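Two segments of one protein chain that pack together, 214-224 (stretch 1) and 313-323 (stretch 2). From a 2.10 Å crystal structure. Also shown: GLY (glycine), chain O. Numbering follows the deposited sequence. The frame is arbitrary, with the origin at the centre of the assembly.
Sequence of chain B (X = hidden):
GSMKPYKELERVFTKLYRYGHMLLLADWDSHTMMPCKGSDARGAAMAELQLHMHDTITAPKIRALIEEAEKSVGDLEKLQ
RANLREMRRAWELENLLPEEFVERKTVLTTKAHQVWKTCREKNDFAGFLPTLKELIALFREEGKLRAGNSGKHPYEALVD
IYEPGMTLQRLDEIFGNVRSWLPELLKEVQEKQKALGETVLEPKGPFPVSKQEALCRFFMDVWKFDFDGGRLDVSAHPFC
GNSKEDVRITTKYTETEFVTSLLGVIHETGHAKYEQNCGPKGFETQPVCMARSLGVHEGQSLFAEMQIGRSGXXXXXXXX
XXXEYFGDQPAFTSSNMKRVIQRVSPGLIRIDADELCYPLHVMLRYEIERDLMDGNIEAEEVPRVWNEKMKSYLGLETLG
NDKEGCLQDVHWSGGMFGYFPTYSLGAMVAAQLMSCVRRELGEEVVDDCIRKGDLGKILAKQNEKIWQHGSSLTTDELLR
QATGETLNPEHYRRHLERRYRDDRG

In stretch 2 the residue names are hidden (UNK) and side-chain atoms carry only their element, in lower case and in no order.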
# COMPACT_ATOMS: atom_id res chain seq x y z
N ALA B 214 -1.77 11.39 19.68
CA ALA B 214 -1.13 10.72 20.79
C ALA B 214 -2.13 10.10 21.77
O ALA B 214 -1.94 8.96 22.28
CB ALA B 214 -0.17 11.69 21.50
N LEU B 215 -3.20 10.83 22.05
CA LEU B 215 -4.27 10.34 22.91
C LEU B 215 -4.99 9.10 22.35
O LEU B 215 -5.29 8.14 23.08
CB LEU B 215 -5.28 11.45 23.18
CG LEU B 215 -6.36 11.13 24.22
CD1 LEU B 215 -5.79 10.75 25.62
CD2 LEU B 215 -7.31 12.25 24.34
N CYS B 216 -5.26 9.14 21.06
CA CYS B 216 -5.85 8.02 20.36
C CYS B 216 -4.98 6.77 20.45
O CYS B 216 -5.49 5.69 20.74
CB CYS B 216 -6.12 8.42 18.92
SG CYS B 216 -7.59 9.53 18.69
N ARG B 217 -3.68 6.90 20.17
CA ARG B 217 -2.77 5.77 20.27
C ARG B 217 -2.73 5.25 21.68
O ARG B 217 -2.53 4.06 21.89
CB ARG B 217 -1.33 6.13 19.87
CG ARG B 217 -1.19 6.46 18.40
CD ARG B 217 0.26 6.78 17.97
NE ARG B 217 0.13 7.09 16.56
CZ ARG B 217 0.18 6.19 15.58
NH1 ARG B 217 0.47 4.91 15.82
NH2 ARG B 217 -0.02 6.61 14.33
N PHE B 218 -2.81 6.16 22.66
CA PHE B 218 -2.80 5.77 24.05
C PHE B 218 -4.00 4.87 24.28
O PHE B 218 -3.88 3.82 24.89
CB PHE B 218 -2.84 6.97 25.00
CG PHE B 218 -3.03 6.57 26.44
CD1 PHE B 218 -1.98 6.04 27.16
CD2 PHE B 218 -4.27 6.68 27.05
CE1 PHE B 218 -2.17 5.64 28.47
CE2 PHE B 218 -4.45 6.29 28.34
CZ PHE B 218 -3.41 5.79 29.07
N PHE B 219 -5.15 5.24 23.73
CA PHE B 219 -6.31 4.40 23.89
C PHE B 219 -6.27 3.11 23.12
O PHE B 219 -6.72 2.08 23.65
CB PHE B 219 -7.62 5.17 23.78
CG PHE B 219 -7.92 5.99 25.00
CD1 PHE B 219 -8.51 5.40 26.11
CD2 PHE B 219 -7.60 7.35 25.06
CE1 PHE B 219 -8.79 6.16 27.27
CE2 PHE B 219 -7.89 8.09 26.17
CZ PHE B 219 -8.48 7.50 27.29
N MET B 220 -5.65 3.11 21.94
CA MET B 220 -5.41 1.88 21.27
C MET B 220 -4.52 0.95 22.16
O MET B 220 -4.76 -0.26 22.20
CB MET B 220 -4.76 2.13 19.92
CG MET B 220 -5.71 2.84 18.97
SD MET B 220 -4.99 3.25 17.41
CE MET B 220 -4.92 1.65 16.58
N ASP B 221 -3.53 1.51 22.87
CA ASP B 221 -2.76 0.73 23.88
C ASP B 221 -3.61 0.19 25.05
O ASP B 221 -3.42 -0.95 25.53
CB ASP B 221 -1.61 1.56 24.46
CG ASP B 221 -0.47 1.77 23.46
OD1 ASP B 221 -0.37 1.05 22.43
OD2 ASP B 221 0.36 2.67 23.73
N VAL B 222 -4.55 1.01 25.52
CA VAL B 222 -5.50 0.58 26.55
C VAL B 222 -6.29 -0.63 26.05
O VAL B 222 -6.53 -1.55 26.80
CB VAL B 222 -6.44 1.75 26.99
CG1 VAL B 222 -7.60 1.27 27.87
CG2 VAL B 222 -5.62 2.89 27.66
N TRP B 223 -6.67 -0.64 24.76
CA TRP B 223 -7.35 -1.83 24.20
C TRP B 223 -6.40 -2.97 23.77
O TRP B 223 -6.82 -3.95 23.14
CB TRP B 223 -8.27 -1.42 23.03
CG TRP B 223 -9.68 -1.32 23.46
CD1 TRP B 223 -10.65 -2.25 23.29
CD2 TRP B 223 -10.32 -0.18 24.04
NE1 TRP B 223 -11.85 -1.79 23.77
CE2 TRP B 223 -11.67 -0.51 24.24
CE3 TRP B 223 -9.88 1.09 24.41
CZ2 TRP B 223 -12.55 0.34 24.82
CZ3 TRP B 223 -10.77 1.93 25.00
CH2 TRP B 223 -12.09 1.57 25.18
N LYS B 224 -5.12 -2.81 24.06
CA LYS B 224 -4.06 -3.77 23.74
C LYS B 224 -4.00 -4.07 22.25
O LYS B 224 -3.67 -5.16 21.84
CB LYS B 224 -4.19 -5.00 24.63
CG LYS B 224 -4.41 -4.57 26.07
CD LYS B 224 -4.28 -5.67 27.03
CE LYS B 224 -4.77 -5.23 28.43
NZ LYS B 224 -3.88 -4.21 29.18
N UNK B 313 -18.11 5.04 34.10
CA UNK B 313 -16.84 4.50 34.59
C UNK B 313 -15.66 4.93 33.74
O UNK B 313 -14.60 5.27 34.25
c UNK B 313 -16.90 2.93 34.68
N UNK B 314 -15.82 4.86 32.43
CA UNK B 314 -14.75 5.26 31.53
C UNK B 314 -14.47 6.76 31.60
O UNK B 314 -13.34 7.21 31.39
c UNK B 314 -15.13 4.84 30.15
c UNK B 314 -14.06 5.01 29.13
c UNK B 314 -12.15 5.25 27.17
c UNK B 314 -14.13 6.05 28.23
c UNK B 314 -12.10 4.23 28.05
c UNK B 314 -13.05 4.12 29.04
c UNK B 314 -13.16 6.19 27.25
N UNK B 315 -15.49 7.57 31.91
CA UNK B 315 -15.27 9.00 32.08
C UNK B 315 -14.27 9.29 33.19
O UNK B 315 -13.55 10.29 33.17
s UNK B 315 -16.89 10.15 29.52
c UNK B 315 -16.53 8.58 28.78
c UNK B 315 -16.60 9.74 32.32
c UNK B 315 -17.58 9.67 31.14
N UNK B 316 -14.29 8.43 34.21
CA UNK B 316 -13.40 8.55 35.34
C UNK B 316 -11.96 8.33 34.96
O UNK B 316 -11.06 9.02 35.43
o UNK B 316 -14.51 6.65 38.96
c UNK B 316 -15.16 7.78 36.94
c UNK B 316 -13.79 7.56 36.41
c UNK B 316 -15.46 6.91 38.16
o UNK B 316 -16.62 6.47 38.28
N UNK B 317 -11.74 7.32 34.10
CA UNK B 317 -10.47 7.15 33.45
C UNK B 317 -10.11 8.26 32.41
O UNK B 317 -8.97 8.73 32.34
c UNK B 317 -6.49 4.70 31.42
c UNK B 317 -7.45 5.15 30.51
c UNK B 317 -9.05 5.42 32.30
c UNK B 317 -6.80 4.61 32.75
c UNK B 317 -10.42 5.79 32.78
c UNK B 317 -8.73 5.51 30.96
c UNK B 317 -8.09 4.96 33.20
N UNK B 318 -11.07 8.64 31.58
CA UNK B 318 -10.81 9.58 30.50
C UNK B 318 -10.44 11.00 30.94
O UNK B 318 -9.48 11.61 30.41
c UNK B 318 -10.77 10.34 27.50
c UNK B 318 -11.96 10.66 28.41
c UNK B 318 -12.04 9.66 29.58
c UNK B 318 -13.28 10.71 27.66
N UNK B 319 -11.22 11.54 31.86
CA UNK B 319 -11.07 12.95 32.25
C UNK B 319 -9.65 13.41 32.55
O UNK B 319 -9.17 14.43 31.98
c UNK B 319 -12.03 13.30 33.38
N UNK B 320 -8.95 12.70 33.45
CA UNK B 320 -7.55 13.06 33.71
C UNK B 320 -6.56 12.86 32.56
O UNK B 320 -5.50 13.50 32.55
c UNK B 320 -8.38 11.49 35.36
c UNK B 320 -7.14 12.13 34.88
c UNK B 320 -9.37 11.53 34.26
N UNK B 321 -6.84 11.94 31.63
CA UNK B 321 -6.07 11.90 30.40
C UNK B 321 -6.32 13.11 29.54
O UNK B 321 -5.41 13.57 28.83
c UNK B 321 -6.28 9.37 30.32
n UNK B 321 -4.85 9.76 33.46
n UNK B 321 -5.13 7.53 34.02
c UNK B 321 -5.00 8.48 33.09
c UNK B 321 -6.39 10.68 29.56
c UNK B 321 -4.88 9.02 30.69
n UNK B 321 -4.95 8.11 31.81
N UNK B 322 -7.52 13.67 29.60
CA UNK B 322 -7.78 14.88 28.82
C UNK B 322 -6.99 16.03 29.43
O UNK B 322 -6.49 16.87 28.71
c UNK B 322 -9.81 14.06 26.57
c UNK B 322 -9.26 15.23 28.72
c UNK B 322 -11.66 14.61 28.20
c UNK B 322 -10.17 14.22 28.02
N UNK B 323 -6.87 16.07 30.75
CA UNK B 323 -6.05 17.12 31.40
C UNK B 323 -4.55 16.96 31.01
O UNK B 323 -3.89 17.90 30.59
c UNK B 323 -6.24 17.10 32.93
c UNK B 323 -5.21 18.06 33.63
c UNK B 323 -7.66 17.46 33.26
N GLY O . -5.64 -5.25 31.46
CA GLY O . -4.43 -5.99 31.92
C GLY O . -4.48 -7.50 31.79
O GLY O . -3.76 -8.08 30.95

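Position 313 carries a single side-chain carbon, out of reach of stretch 1; one carbon is alanine, Ala-313. Position 314 has one carbon leading into a ring of six carbons and points toward the first helix, its ring meeting Phe-219 and Trp-223. A carbon-only six-membered ring without oxygen is phenylalanine. Phe-314 CZ lies 3.5 Å from Phe-219 CE1, and Phe-314 CE1 lies 3.9 Å from Trp-223 CH2, so one ring serves two aromatic neighbours, both at oblique angles.

Position 315 is an unbranched chain of two carbons, a sulfur and a last carbon, out of reach of stretch 1: Met-315. Position 316 has three carbons, the third bearing two oxygens, and is exposed and free of the contact: Glu-316.

Position 317 again shows one carbon and a six-carbon ring, touching Phe-218, Phe-219 and Val-222. It is Phe-317, whose CE2 is 3.6 Å from Phe-219 CE1, 3.9 Å from Phe-218 CE2 and 4.1 Å from Val-222 CG2. The two rings of Phe-219 and Phe-317 have planes at 83°.

Position 318 holds four carbons forked at the second. Its CA-to-CB bond points sideways, yet the end comes nearer and meets Phe-219: Leu-318, with CD1 3.7 Å from Phe-219 CZ. Position 319, one carbon and no contact, is Ala-319. At position 320 three carbons close a ring onto the backbone nitrogen, hence Pro-320; that nitrogen has no hydrogen to give to the preceding turn, and the helix kinks here.

Position 321 has three carbons, a nitrogen, then a carbon with two more nitrogens, and its chain runs beside Leu-215, Phe-218 and Phe-219. This is Arg-321: its CB is 4.0 Å from Leu-215 CD1 and its CD 3.6 Å from Phe-218 CE2, so its aliphatic part does apolar work. Position 322, four carbons forked at the second, reaches Leu-215; Leu-322 CD2 sits 3.8 Å from Leu-215 CD2. Position 323, one carbon carrying two, is Val-323, out of reach.

The rule is a knob in a hole. Phe-219 inserts among Phe-314, Phe-317, Leu-318 and Arg-321, positions spaced three, one and three apart, as one face of a helix repeats. The helices run at 146°, nearer antiparallel, with axes 11.5 Å apart at closest, a gap bridged by large side chains. No hydrogen bond crosses; shape and apolar surface, 373 Å² buried in all, make the contact.

Stretch 2 313-323: AFMEFLAPRLV
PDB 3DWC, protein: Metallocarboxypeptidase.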